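Local coordinates for protein TRAP dicarboxylate transporter, DctP subunit (Anaerococcus prevoti, PDB 4N91) that binds D-glucuronate, in either anomeric form, as the extracytoplasmic solute-binding component of a TRAP transporter, probably delivering the sugar acid to its membrane partners, at residues A[172-178]-A[191-197]; A[198-202]-A[223-227]; A[49-53]-A[65-69]. All coordinates share one frame; numbering follows the deposited sequence. Where two conformers were deposited one is given.

Contact 1. Residues A[172-178]-A[191-197]; sequences LKIRVQQ and SSASPMG. With BDP (beta-D-glucopyranuronic acid), chain C.
Strands 173-176 and 192-195 are the parallel pair of a beta-alpha-beta unit, with helix 180-188 as the crossover, and they end at the glucuronate pocket. Pairing runs in register from Lys173 beside Ser192 to Val176 beside Pro195. Ile174 is held at both ends, its N donating to Ser192 O (2.9 Å) and its O accepting from Ser194 N. Further on, Val176 N donates to Ser194 O, and the N of Met196 (present as selenomethionine) donates to Val176 O (3.2 Å). On the face bearing Ile174 and Val176, Val176 CG2 meets Ala193 CB at 3.8 Å, and Met186 of the crossover helix covers this patch. The other face carries Lys173, Ser192, Arg175 and Ser194. Here the Arg175 chain starts with CG trans to its backbone N; this chi1 of 179° lays CG against Met196 CG (3.4 Å), and the bend at chi2 then carries the guanidinium past the strand end. Two of its nitrogens, NE and NH2, grip the single atom Met196 O side-on, NH2 at 2.8 Å; that oxygen lies in the guanidinium plane. In the solute-binding fold of TRAP transporters, such an arginine is the characteristic anchor for the ligand carboxylate, and Arg175 plays that part: NH1 donates to O6B of the beta-D-glucuronate at 2.7 Å and NH2 to O6A at 2.9 Å, both nearly straight. Met196 O, a backbone carbonyl just beyond the strand, helps to fix the rotation of the group that receives the sugar acid. Arg154 and Arg175 both serve the ligand, and their positive charge probably keeps its carboxylate ionised. Gln177 lines the pocket next to them, its CG 3.5 Å from BDP O6B, while its NE2 is hydrogen-bonded to Ser95.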
ATOM      1  N   LEU A 172      10.245  -7.897 -20.530  1.00 20.85           N
ATOM      2  CA  LEU A 172      10.559  -6.737 -19.683  1.00 21.05           C
ATOM      3  C   LEU A 172      10.824  -7.197 -18.253  1.00 17.06           C
ATOM      4  O   LEU A 172      10.326  -8.245 -17.802  1.00 21.08           O
ATOM      5  CB  LEU A 172       9.409  -5.729 -19.649  1.00 18.11           C
ATOM      6  CG  LEU A 172       8.960  -5.117 -20.983  1.00 23.72           C
ATOM      7  CD1 LEU A 172       7.932  -4.030 -20.722  1.00 21.13           C
ATOM      8  CD2 LEU A 172      10.139  -4.592 -21.759  1.00 24.97           C
ATOM      9  N   LYS A 173      11.590  -6.392 -17.532  1.00 14.27           N
ATOM     10  CA  LYS A 173      11.815  -6.579 -16.111  1.00 15.44           C
ATOM     11  C   LYS A 173      11.059  -5.456 -15.416  1.00 14.58           C
ATOM     12  O   LYS A 173      11.357  -4.270 -15.631  1.00 14.76           O
ATOM     13  CB  LYS A 173      13.302  -6.422 -15.784  1.00 17.48           C
ATOM     14  CG  LYS A 173      14.182  -7.497 -16.415  1.00 22.25           C
ATOM     15  CD  LYS A 173      15.618  -7.340 -15.950  1.00 24.72           C
ATOM     16  CE  LYS A 173      16.569  -8.236 -16.727  1.00 29.18           C
ATOM     17  NZ  LYS A 173      17.927  -8.234 -16.095  1.00 26.67           N
ATOM     18  N   ILE A 174      10.061  -5.823 -14.616  1.00 13.37           N
ATOM     19  CA  ILE A 174       9.180  -4.849 -13.992  1.00 11.23           C
ATOM     20  C   ILE A 174       9.388  -4.906 -12.500  1.00 10.76           C
ATOM     21  O   ILE A 174       9.318  -5.984 -11.914  1.00 13.32           O
ATOM     22  CB  ILE A 174       7.705  -5.163 -14.298  1.00 13.33           C
ATOM     23  CG1 ILE A 174       7.470  -5.127 -15.811  1.00 15.88           C
ATOM     24  CG2 ILE A 174       6.791  -4.232 -13.545  1.00 16.50           C
ATOM     25  CD1 ILE A 174       7.696  -3.765 -16.464  1.00 14.48           C
ATOM     26  N   ARG A 175       9.639  -3.761 -11.877  1.00 11.16           N
ATOM     27  CA  ARG A 175       9.805  -3.732 -10.421  1.00 11.59           C
ATOM     28  C   ARG A 175       8.465  -3.992  -9.746  1.00 11.98           C
ATOM     29  O   ARG A 175       7.411  -3.481 -10.184  1.00 12.19           O
ATOM     30  CB  ARG A 175      10.374  -2.394  -9.945  1.00 11.61           C
ATOM     31  CG  ARG A 175      10.541  -2.302  -8.444  1.00 10.36           C
ATOM     32  CD  ARG A 175       9.321  -1.709  -7.733  1.00 11.74           C
ATOM     33  NE  ARG A 175       9.467  -1.690  -6.292  1.00 11.28           N
ATOM     34  CZ  ARG A 175       8.577  -1.146  -5.472  1.00 13.27           C
ATOM     35  NH1 ARG A 175       7.486  -0.581  -5.980  1.00 12.00           N
ATOM     36  NH2 ARG A 175       8.778  -1.163  -4.162  1.00 11.52           N
ATOM     37  N   VAL A 176       8.520  -4.797  -8.687  1.00 12.50           N
ATOM     38  CA  VAL A 176       7.392  -4.992  -7.793  1.00 13.89           C
ATOM     39  C   VAL A 176       7.907  -4.853  -6.357  1.00 12.80           C
ATOM     40  O   VAL A 176       9.106  -4.738  -6.122  1.00 13.39           O
ATOM     41  CB  VAL A 176       6.726  -6.356  -7.985  1.00 14.41           C
ATOM     42  CG1 VAL A 176       6.134  -6.428  -9.395  1.00 16.55           C
ATOM     43  CG2 VAL A 176       7.721  -7.472  -7.764  1.00 14.65           C
ATOM     44  N   GLN A 177       6.980  -4.813  -5.411  1.00 13.05           N
ATOM     45  CA  GLN A 177       7.347  -4.848  -4.008  1.00 10.73           C
ATOM     46  C   GLN A 177       7.811  -6.243  -3.632  1.00 16.17           C
ATOM     47  O   GLN A 177       7.701  -7.180  -4.434  1.00 17.78           O
ATOM     48  CB  GLN A 177       6.160  -4.434  -3.164  1.00 12.35           C
ATOM     49  CG  GLN A 177       5.662  -3.023  -3.494  1.00 14.64           C
ATOM     50  CD  GLN A 177       4.578  -2.579  -2.531  1.00 16.42           C
ATOM     51  OE1 GLN A 177       4.857  -2.164  -1.406  1.00 19.31           O
ATOM     52  NE2 GLN A 177       3.354  -2.686  -2.959  1.00 15.05           N
ATOM     53  N   GLN A 178       8.364  -6.379  -2.428  0.55 13.87           N
ATOM     54  CA  GLN A 178       8.823  -7.673  -1.941  0.55 12.72           C
ATOM     55  C   GLN A 178       7.619  -8.512  -1.511  0.55 14.58           C
ATOM     56  O   GLN A 178       7.295  -8.630  -0.325  0.55 15.72           O
ATOM     57  CB  GLN A 178       9.841  -7.534  -0.807  0.55 14.66           C
ATOM     58  CG  GLN A 178      10.595  -8.840  -0.540  0.55 21.55           C
ATOM     59  CD  GLN A 178      11.577  -8.766   0.619  0.55 22.76           C
ATOM     60  OE1 GLN A 178      11.364  -9.377   1.657  0.55 19.94           O
ATOM     61  NE2 GLN A 178      12.651  -8.021   0.443  0.55 24.87           N
ATOM     62  N   SER A 191       5.943 -12.057 -17.948  1.00 20.65           N
ATOM     63  CA  SER A 191       6.975 -11.058 -17.727  1.00 18.98           C
ATOM     64  C   SER A 191       7.940 -11.540 -16.639  1.00 23.96           C
ATOM     65  O   SER A 191       7.983 -12.742 -16.301  1.00 22.74           O
ATOM     66  CB  SER A 191       6.280  -9.746 -17.364  1.00 18.07           C
ATOM     67  OG  SER A 191       7.164  -8.652 -17.398  1.00 20.79           O
ATOM     68  N   SER A 192       8.712 -10.619 -16.083  1.00 19.17           N
ATOM     69  CA  SER A 192       9.691 -10.955 -15.063  1.00 19.40           C
ATOM     70  C   SER A 192       9.632  -9.896 -13.957  1.00 24.43           C
ATOM     71  O   SER A 192       9.621  -8.706 -14.248  1.00 25.69           O
ATOM     72  CB  SER A 192      11.084 -10.970 -15.678  1.00 24.56           C
ATOM     73  OG  SER A 192      12.034 -11.367 -14.712  1.00 36.96           O
ATOM     74  N   ALA A 193       9.569 -10.321 -12.696  1.00 16.60           N
ATOM     75  CA  ALA A 193       9.546  -9.383 -11.583  1.00 13.55           C
ATOM     76  C   ALA A 193      10.931  -9.076 -11.032  1.00 14.83           C
ATOM     77  O   ALA A 193      11.765  -9.965 -10.885  1.00 16.24           O
ATOM     78  CB  ALA A 193       8.716  -9.944 -10.477  1.00 14.49           C
ATOM     79  N   SER A 194      11.127  -7.826 -10.625  1.00 12.76           N
ATOM     80  CA  SER A 194      12.320  -7.421  -9.917  1.00 11.64           C
ATOM     81  C   SER A 194      11.904  -6.781  -8.621  1.00 11.72           C
ATOM     82  O   SER A 194      11.672  -5.590  -8.565  1.00 12.94           O
ATOM     83  CB  SER A 194      13.126  -6.390 -10.720  1.00 17.81           C
ATOM     84  OG  SER A 194      13.757  -7.010 -11.804  1.00 22.40           O
ATOM     85  N   PRO A 195      11.826  -7.575  -7.554  1.00 11.77           N
ATOM     86  CA  PRO A 195      11.390  -6.997  -6.266  1.00 10.82           C
ATOM     87  C   PRO A 195      12.477  -6.146  -5.628  1.00 14.50           C
ATOM     88  O   PRO A 195      13.632  -6.568  -5.606  1.00 13.75           O
ATOM     89  CB  PRO A 195      11.113  -8.215  -5.389  1.00 14.82           C
ATOM     90  CG  PRO A 195      11.353  -9.406  -6.256  1.00 22.60           C
ATOM     91  CD  PRO A 195      12.006  -9.025  -7.501  1.00 15.54           C
HETATM   92  N   MSE A 196      12.118  -4.966  -5.138  1.00 11.10           N
HETATM   93  CA  MSE A 196      13.075  -4.088  -4.460  1.00 14.09           C
HETATM   94  C   MSE A 196      12.296  -3.016  -3.725  1.00 15.26           C
HETATM   95  O   MSE A 196      11.108  -2.795  -3.998  1.00 12.94           O
HETATM   96  CB  MSE A 196      14.023  -3.422  -5.460  1.00 13.85           C
HETATM   97  CG  MSE A 196      13.304  -2.463  -6.387  1.00 10.83           C
HETATM   98 SE   MSE A 196      14.443  -1.730  -7.805  1.00 19.59          SE
HETATM   99  CE  MSE A 196      14.674  -3.306  -8.843  1.00 14.78           C
ATOM    100  N   GLY A 197      12.963  -2.345  -2.795  1.00 12.66           N
ATOM    101  CA  GLY A 197      12.334  -1.292  -2.032  1.00 13.04           C
ATOM    102  C   GLY A 197      12.022  -0.039  -2.829  1.00 12.01           C
ATOM    103  O   GLY A 197      12.658   0.254  -3.820  1.00 11.87           O
TER
HETATM  104  C1  BDP C 402       3.023   3.073  -2.711  0.66 11.04           C
HETATM  105  C2  BDP C 402       2.637   2.675  -1.361  0.66 10.84           C
HETATM  106  C3  BDP C 402       3.857   2.438  -0.519  0.66 11.12           C
HETATM  107  C4  BDP C 402       4.689   1.421  -1.085  0.66 11.11           C
HETATM  108  C5  BDP C 402       5.032   1.789  -2.476  0.66  9.51           C
HETATM  109  C6  BDP C 402       5.803   0.657  -3.202  0.66 11.29           C
HETATM  110  O2  BDP C 402       2.070   3.935  -0.824  0.66 10.60           O
HETATM  111  O3  BDP C 402       3.459   2.077   0.844  0.66 12.27           O
HETATM  112  O4  BDP C 402       5.789   1.153  -0.379  0.66 12.65           O
HETATM  113  O5  BDP C 402       3.817   2.025  -3.269  0.66 12.23           O
HETATM  114  O6A BDP C 402       6.848   0.275  -2.633  0.66 12.50           O
HETATM  115  O1  BDP C 402       1.823   3.007  -3.522  0.66 11.71           O
HETATM  116  O6B BDP C 402       5.483   0.363  -4.376  0.66 13.00           O

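Contact 2. Residues A[198-202]-A[223-227]; sequences FGEVY and NGHGE. With BDP (beta-D-glucopyranuronic acid), chain C.
The backbone around Tyr202, at the start of helix 201-207, passes the turn after helix 218-221 with 5.6 Å between Tyr202 CA and His225 CA, and Gly224 leaves that helix with positive phi. A water joins the two segments: it donates to Phe198 O (2.8 Å), accepts from Tyr202 N and is hydrogen-bonded to His225 NE2, lying in the imidazole plane. The other ring nitrogen, ND1, is bonded to Tyr157 OH, leaving the imidazole tied on two sides. Val201 CG1 packs against His225 CE1 at 3.4 Å. Farther out, the Tyr202 ring has Gly224 O at its edge, and its hydroxyl donates to Glu227 OE1 (2.6 Å) on the syn side of a carboxylate turned almost perpendicular to the ring. At the inner end, chi1 of -168° swings the Phe198 ring away from its own N and brings one face against the C5 end of the sugar, with BDP C5 3.6 Å above the ring centre, while CZ and CE2 abut the Asn223 amide. With an alanine here, the sugar would probably lose its apolar contact at C5, and the Asn223 side chain would be left with a gap beside it. An aromatic ring packed on the C-H side of a sugar, with polar groups such as Asn38 and Asn215 binding its oxygens, is common in carbohydrate-binding pockets.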
ATOM      1  N   PHE A 198      11.020   0.688  -2.366  1.00 11.78           N
ATOM      2  CA  PHE A 198      10.438   1.797  -3.126  1.00 11.90           C
ATOM      3  C   PHE A 198      11.480   2.869  -3.426  1.00  9.72           C
ATOM      4  O   PHE A 198      11.517   3.425  -4.519  1.00 11.15           O
ATOM      5  CB  PHE A 198       9.283   2.347  -2.314  1.00 10.21           C
ATOM      6  CG  PHE A 198       8.379   3.312  -3.048  1.00 12.30           C
ATOM      7  CD1 PHE A 198       7.951   3.053  -4.338  1.00 13.59           C
ATOM      8  CD2 PHE A 198       7.908   4.435  -2.410  1.00 16.92           C
ATOM      9  CE1 PHE A 198       7.095   3.917  -4.990  1.00 15.65           C
ATOM     10  CE2 PHE A 198       7.043   5.311  -3.066  1.00 17.01           C
ATOM     11  CZ  PHE A 198       6.637   5.046  -4.335  1.00 16.78           C
ATOM     12  N   GLY A 199      12.321   3.187  -2.442  1.00 13.07           N
ATOM     13  CA  GLY A 199      13.369   4.165  -2.633  1.00 14.79           C
ATOM     14  C   GLY A 199      14.425   3.879  -3.677  1.00 12.24           C
ATOM     15  O   GLY A 199      15.158   4.791  -4.089  1.00 14.12           O
ATOM     16  N   GLU A 200      14.523   2.616  -4.095  1.00 11.97           N
ATOM     17  CA  GLU A 200      15.464   2.207  -5.117  1.00 12.24           C
ATOM     18  C   GLU A 200      14.982   2.363  -6.556  1.00 12.35           C
ATOM     19  O   GLU A 200      15.777   2.283  -7.510  1.00 13.31           O
ATOM     20  CB  GLU A 200      15.817   0.759  -4.837  1.00 13.79           C
ATOM     21  CG  GLU A 200      16.472   0.662  -3.433  1.00 22.68           C
ATOM     22  CD  GLU A 200      16.200  -0.602  -2.660  1.00 28.37           C
ATOM     23  OE1 GLU A 200      16.323  -1.682  -3.250  1.00 24.25           O
ATOM     24  OE2 GLU A 200      15.918  -0.513  -1.429  1.00 29.26           O
ATOM     25  N   VAL A 201      13.680   2.552  -6.717  1.00 12.68           N
ATOM     26  CA  VAL A 201      13.064   2.401  -8.026  1.00 12.82           C
ATOM     27  C   VAL A 201      13.492   3.495  -9.003  1.00 12.07           C
ATOM     28  O   VAL A 201      13.775   3.196 -10.161  1.00 12.44           O
ATOM     29  CB  VAL A 201      11.525   2.338  -7.897  1.00 11.66           C
ATOM     30  CG1 VAL A 201      10.871   2.247  -9.265  1.00 12.90           C
ATOM     31  CG2 VAL A 201      11.105   1.188  -7.003  1.00 14.18           C
ATOM     32  N   TYR A 202      13.567   4.754  -8.554  1.00 11.59           N
ATOM     33  CA  TYR A 202      13.929   5.840  -9.463  1.00 13.38           C
ATOM     34  C   TYR A 202      15.280   5.577 -10.152  1.00 13.22           C
ATOM     35  O   TYR A 202      15.400   5.653 -11.362  1.00 14.33           O
ATOM     36  CB  TYR A 202      13.960   7.146  -8.688  1.00 13.77           C
ATOM     37  CG  TYR A 202      14.442   8.300  -9.501  1.00 18.02           C
ATOM     38  CD1 TYR A 202      13.591   8.963 -10.362  1.00 18.43           C
ATOM     39  CD2 TYR A 202      15.759   8.723  -9.409  1.00 24.30           C
ATOM     40  CE1 TYR A 202      14.048  10.054 -11.118  1.00 24.55           C
ATOM     41  CE2 TYR A 202      16.225   9.787 -10.167  1.00 28.83           C
ATOM     42  CZ  TYR A 202      15.360  10.445 -11.008  1.00 31.58           C
ATOM     43  OH  TYR A 202      15.802  11.521 -11.748  1.00 34.35           O
ATOM     44  N   ASN A 223       7.753  10.817  -6.506  1.00 16.73           N
ATOM     45  CA  ASN A 223       8.963  10.008  -6.483  1.00 15.79           C
ATOM     46  C   ASN A 223       9.753  10.092  -7.783  1.00 14.43           C
ATOM     47  O   ASN A 223      10.787   9.455  -7.916  1.00 16.21           O
ATOM     48  CB  ASN A 223       8.630   8.564  -6.140  1.00 14.28           C
ATOM     49  CG  ASN A 223       7.746   8.476  -4.913  1.00 16.78           C
ATOM     50  OD1 ASN A 223       6.518   8.459  -5.018  1.00 18.10           O
ATOM     51  ND2 ASN A 223       8.363   8.547  -3.740  1.00 24.42           N
ATOM     52  N   GLY A 224       9.259  10.906  -8.717  1.00 16.25           N
ATOM     53  CA  GLY A 224       9.982  11.224  -9.927  1.00 17.07           C
ATOM     54  C   GLY A 224      10.021  10.156 -11.008  1.00 14.86           C
ATOM     55  O   GLY A 224      10.756  10.302 -11.982  1.00 15.28           O
ATOM     56  N   HIS A 225       9.235   9.082 -10.884  1.00 11.73           N
ATOM     57  CA  HIS A 225       9.349   8.021 -11.872  1.00 12.57           C
ATOM     58  C   HIS A 225       8.904   8.456 -13.267  1.00 14.65           C
ATOM     59  O   HIS A 225       9.285   7.850 -14.268  1.00 14.69           O
ATOM     60  CB  HIS A 225       8.553   6.789 -11.462  1.00 13.83           C
ATOM     61  CG  HIS A 225       8.986   6.202 -10.163  1.00 11.43           C
ATOM     62  ND1 HIS A 225       8.347   5.129  -9.587  1.00 13.48           N
ATOM     63  CD2 HIS A 225       9.972   6.557  -9.302  1.00 11.90           C
ATOM     64  CE1 HIS A 225       8.915   4.843  -8.432  1.00 13.31           C
ATOM     65  NE2 HIS A 225       9.904   5.691  -8.235  1.00 12.50           N
ATOM     66  N   GLY A 226       8.086   9.494 -13.324  1.00 14.35           N
ATOM     67  CA  GLY A 226       7.644  10.043 -14.596  1.00 15.52           C
ATOM     68  C   GLY A 226       8.711  10.810 -15.340  1.00 17.38           C
ATOM     69  O   GLY A 226       8.520  11.183 -16.512  1.00 18.52           O
ATOM     70  N   GLU A 227       9.858  11.018 -14.702  1.00 16.17           N
ATOM     71  CA  GLU A 227      11.002  11.618 -15.398  1.00 16.17           C
ATOM     72  C   GLU A 227      11.570  10.618 -16.399  1.00 16.68           C
ATOM     73  O   GLU A 227      12.092  11.006 -17.448  1.00 22.72           O
ATOM     74  CB  GLU A 227      12.096  12.035 -14.405  1.00 18.09           C
ATOM     75  CG  GLU A 227      11.716  13.156 -13.493  1.00 25.24           C
ATOM     76  CD  GLU A 227      12.834  13.512 -12.520  1.00 39.24           C
ATOM     77  OE1 GLU A 227      13.976  13.031 -12.720  1.00 40.01           O
ATOM     78  OE2 GLU A 227      12.565  14.270 -11.561  1.00 48.67           O
TER
HETATM   79  C1  BDP C 402       3.023   3.073  -2.711  0.66 11.04           C
HETATM   80  C2  BDP C 402       2.637   2.675  -1.361  0.66 10.84           C
HETATM   81  C3  BDP C 402       3.857   2.438  -0.519  0.66 11.12           C
HETATM   82  C4  BDP C 402       4.689   1.421  -1.085  0.66 11.11           C
HETATM   83  C5  BDP C 402       5.032   1.789  -2.476  0.66  9.51           C
HETATM   84  C6  BDP C 402       5.803   0.657  -3.202  0.66 11.29           C
HETATM   85  O2  BDP C 402       2.070   3.935  -0.824  0.66 10.60           O
HETATM   86  O3  BDP C 402       3.459   2.077   0.844  0.66 12.27           O
HETATM   87  O4  BDP C 402       5.789   1.153  -0.379  0.66 12.65           O
HETATM   88  O5  BDP C 402       3.817   2.025  -3.269  0.66 12.23           O
HETATM   89  O6A BDP C 402       6.848   0.275  -2.633  0.66 12.50           O
HETATM   90  O1  BDP C 402       1.823   3.007  -3.522  0.66 11.71           O
HETATM   91  O6B BDP C 402       5.483   0.363  -4.376  0.66 13.00           O
HETATM   92  O   HOH W   1      11.900   5.619  -6.160  1.00 13.68           O

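Contact 3. Residues A[49-53]-A[65-69]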
ATOM      1  N   LEU A  49      -0.103  11.671   9.219  1.00 14.28           N
ATOM      2  CA  LEU A  49       0.647  11.380  10.439  1.00 16.29           C
ATOM      3  C   LEU A  49       0.932  12.642  11.251  1.00 18.51           C
ATOM      4  O   LEU A  49       0.963  12.594  12.487  1.00 19.89           O
ATOM      5  CB  LEU A  49       1.916  10.587  10.128  1.00 15.54           C
ATOM      6  CG  LEU A  49       1.716   9.135   9.690  1.00 15.93           C
ATOM      7  CD1 LEU A  49       2.975   8.548   9.114  1.00 15.59           C
ATOM      8  CD2 LEU A  49       1.224   8.292  10.861  1.00 17.71           C
ATOM      9  N   LEU A  50       1.113  13.776  10.585  1.00 16.89           N
ATOM     10  CA  LEU A  50       1.265  15.039  11.290  1.00 17.94           C
ATOM     11  C   LEU A  50      -0.043  15.348  12.040  1.00 20.29           C
ATOM     12  O   LEU A  50      -0.027  15.873  13.156  1.00 20.76           O
ATOM     13  CB  LEU A  50       1.604  16.180  10.337  1.00 20.94           C
ATOM     14  CG  LEU A  50       3.030  16.179   9.762  1.00 24.13           C
ATOM     15  CD1 LEU A  50       3.212  17.387   8.860  1.00 22.91           C
ATOM     16  CD2 LEU A  50       4.065  16.167  10.876  1.00 25.21           C
ATOM     17  N   ALA A  51      -1.177  15.026  11.430  1.00 19.46           N
ATOM     18  CA  ALA A  51      -2.477  15.243  12.104  1.00 18.40           C
ATOM     19  C   ALA A  51      -2.621  14.318  13.326  1.00 17.25           C
ATOM     20  O   ALA A  51      -3.090  14.720  14.397  1.00 19.25           O
ATOM     21  CB  ALA A  51      -3.605  15.035  11.130  1.00 17.15           C
ATOM     22  N   PHE A  52      -2.196  13.074  13.162  1.00 19.16           N
ATOM     23  CA  PHE A  52      -2.098  12.123  14.270  1.00 18.45           C
ATOM     24  C   PHE A  52      -1.270  12.693  15.426  1.00 19.15           C
ATOM     25  O   PHE A  52      -1.711  12.683  16.594  1.00 18.37           O
ATOM     26  CB  PHE A  52      -1.477  10.823  13.745  1.00 18.54           C
ATOM     27  CG  PHE A  52      -1.046   9.854  14.824  1.00 18.86           C
ATOM     28  CD1 PHE A  52      -1.976   9.108  15.519  1.00 21.42           C
ATOM     29  CD2 PHE A  52       0.298   9.682  15.117  1.00 19.15           C
ATOM     30  CE1 PHE A  52      -1.579   8.205  16.519  1.00 18.25           C
ATOM     31  CE2 PHE A  52       0.700   8.775  16.109  1.00 19.83           C
ATOM     32  CZ  PHE A  52      -0.240   8.050  16.809  1.00 21.25           C
ATOM     33  N   GLU A  53      -0.077  13.195  15.101  1.00 19.10           N
ATOM     34  CA  GLU A  53       0.818  13.744  16.105  1.00 20.55           C
ATOM     35  C   GLU A  53       0.160  14.905  16.831  1.00 23.27           C
ATOM     36  O   GLU A  53       0.191  14.995  18.064  1.00 24.01           O
ATOM     37  CB  GLU A  53       2.110  14.211  15.461  1.00 23.88           C
ATOM     38  CG  GLU A  53       3.012  14.995  16.387  1.00 26.24           C
ATOM     39  CD  GLU A  53       4.327  15.340  15.743  1.00 32.08           C
ATOM     40  OE1 GLU A  53       4.564  14.872  14.612  1.00 33.38           O
ATOM     41  OE2 GLU A  53       5.125  16.073  16.366  1.00 30.78           O
ATOM     42  N   ASP A  65       5.953  12.458  23.213  1.00 30.28           N
ATOM     43  CA  ASP A  65       6.471  13.201  22.084  1.00 31.13           C
ATOM     44  C   ASP A  65       6.426  12.265  20.884  1.00 27.77           C
ATOM     45  O   ASP A  65       7.177  11.303  20.824  1.00 27.59           O
ATOM     46  CB  ASP A  65       7.901  13.655  22.348  1.00 33.87           C
ATOM     47  CG  ASP A  65       8.523  14.346  21.151  1.00 38.05           C
ATOM     48  OD1 ASP A  65       7.786  14.723  20.216  1.00 36.80           O
ATOM     49  OD2 ASP A  65       9.754  14.524  21.147  1.00 40.17           O
ATOM     50  N   ILE A  66       5.512  12.522  19.957  1.00 27.28           N
ATOM     51  CA  ILE A  66       5.419  11.695  18.750  1.00 26.79           C
ATOM     52  C   ILE A  66       6.370  12.238  17.689  1.00 25.70           C
ATOM     53  O   ILE A  66       6.304  13.411  17.332  1.00 24.47           O
ATOM     54  CB  ILE A  66       3.962  11.633  18.247  1.00 27.51           C
ATOM     55  CG1 ILE A  66       3.140  10.761  19.203  1.00 34.59           C
ATOM     56  CG2 ILE A  66       3.891  11.097  16.837  1.00 23.98           C
ATOM     57  CD1 ILE A  66       1.659  10.812  18.974  1.00 38.89           C
ATOM     58  N   GLN A  67       7.284  11.392  17.209  1.00 21.61           N
ATOM     59  CA  GLN A  67       8.238  11.810  16.193  1.00 21.77           C
ATOM     60  C   GLN A  67       8.032  11.048  14.895  1.00 21.15           C
ATOM     61  O   GLN A  67       8.070   9.826  14.889  1.00 22.00           O
ATOM     62  CB  GLN A  67       9.652  11.601  16.707  1.00 21.48           C
ATOM     63  CG  GLN A  67       9.945  12.452  17.917  1.00 30.58           C
ATOM     64  CD  GLN A  67      11.318  12.199  18.496  1.00 36.71           C
ATOM     65  OE1 GLN A  67      12.054  11.321  18.035  1.00 35.19           O
ATOM     66  NE2 GLN A  67      11.666  12.960  19.536  1.00 39.25           N
ATOM     67  N   VAL A  68       7.797  11.785  13.809  1.00 18.93           N
ATOM     68  CA  VAL A  68       7.461  11.181  12.529  1.00 17.85           C
ATOM     69  C   VAL A  68       8.695  11.256  11.632  1.00 21.99           C
ATOM     70  O   VAL A  68       9.273  12.316  11.445  1.00 23.26           O
ATOM     71  CB  VAL A  68       6.257  11.869  11.856  1.00 21.30           C
ATOM     72  CG1 VAL A  68       5.931  11.193  10.513  1.00 21.53           C
ATOM     73  CG2 VAL A  68       5.062  11.870  12.756  1.00 23.55           C
ATOM     74  N   TYR A  69       9.115  10.103  11.119  1.00 16.66           N
ATOM     75  CA  TYR A  69      10.281   9.986  10.277  1.00 15.05           C
ATOM     76  C   TYR A  69       9.874   9.620   8.849  1.00 20.37           C
ATOM     77  O   TYR A  69       9.603   8.444   8.545  1.00 17.30           O
ATOM     78  CB  TYR A  69      11.226   8.909  10.825  1.00 14.74           C
ATOM     79  CG  TYR A  69      11.831   9.232  12.173  1.00 16.47           C
ATOM     80  CD1 TYR A  69      11.139   8.999  13.346  1.00 19.16           C
ATOM     81  CD2 TYR A  69      13.117   9.769  12.262  1.00 24.92           C
ATOM     82  CE1 TYR A  69      11.688   9.298  14.579  1.00 23.12           C
ATOM     83  CE2 TYR A  69      13.666  10.075  13.499  1.00 27.36           C
ATOM     84  CZ  TYR A  69      12.939   9.844  14.644  1.00 29.96           C
ATOM     85  OH  TYR A  69      13.472  10.127  15.885  1.00 37.57           O
TER
HETATM   86  O   HOH W   2       7.383  14.658  14.121  1.00 26.97           O
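The Phe52 ring meets Ile66 obliquely, CE2 lying 3.6 Å from Ile66 CD1; it has Leu49 O at its edge, in plane, and the ring of Phe266, from the long helix 256-290, is nearly parallel to it. The contact belongs to the beta-alpha-beta unit of strand 31-36, helix 44-60 and strand 64-69, in which the helix packs on an outermost strand of the five-stranded sheet. Segments 49-53 and 65-69 run nearly antiparallel (171°), their axes approaching to 8.9 Å. Ile66 and Val68 point toward the helix, Val68 CG1 meeting Leu49 CB at 4.1 Å. Glu53 lies lengthwise along Ile66, the two side chains running in opposite directions: CG is trans to its backbone N (chi1 171°), the rest is extended, and CB rests 3.8 Å from Ile66 CG2. Its carboxylate thereby comes up against the strand backbone, where OE2 lies close to Ile66 O without a hydrogen bond being assigned; an ionised Glu53 would face it as a second acceptor, and with Glu57 and Asp65 also near, its pKa may be raised. A water settles the other oxygen, donating to Glu53 OE1 at 2.9 Å while accepting from Val68 N.

Contacts 1 and 2 are neighbours: strand 192-195 is followed in the chain by helix 201-207, Arg175 NE packs against Val201 CG2, and both reach the same glucuronate. Contact 1 offers charge to the carboxylate and contact 2 an aromatic face to the C5 end of the sugar. Contact 3 lies about 32 Å from contact 1 between centres and does not touch the ligand. Contacts 1 and 3 each belong to a beta-alpha-beta unit, but 1 pairs its strands and 3 packs helix on strand. Contact 3 is buried and mainly apolar; 1 and 2 are only partly buried, 1 built on backbone and arginine hydrogen bonds, 2 on van der Waals packing, one hydroxyl-carboxylate bond and a bridging water.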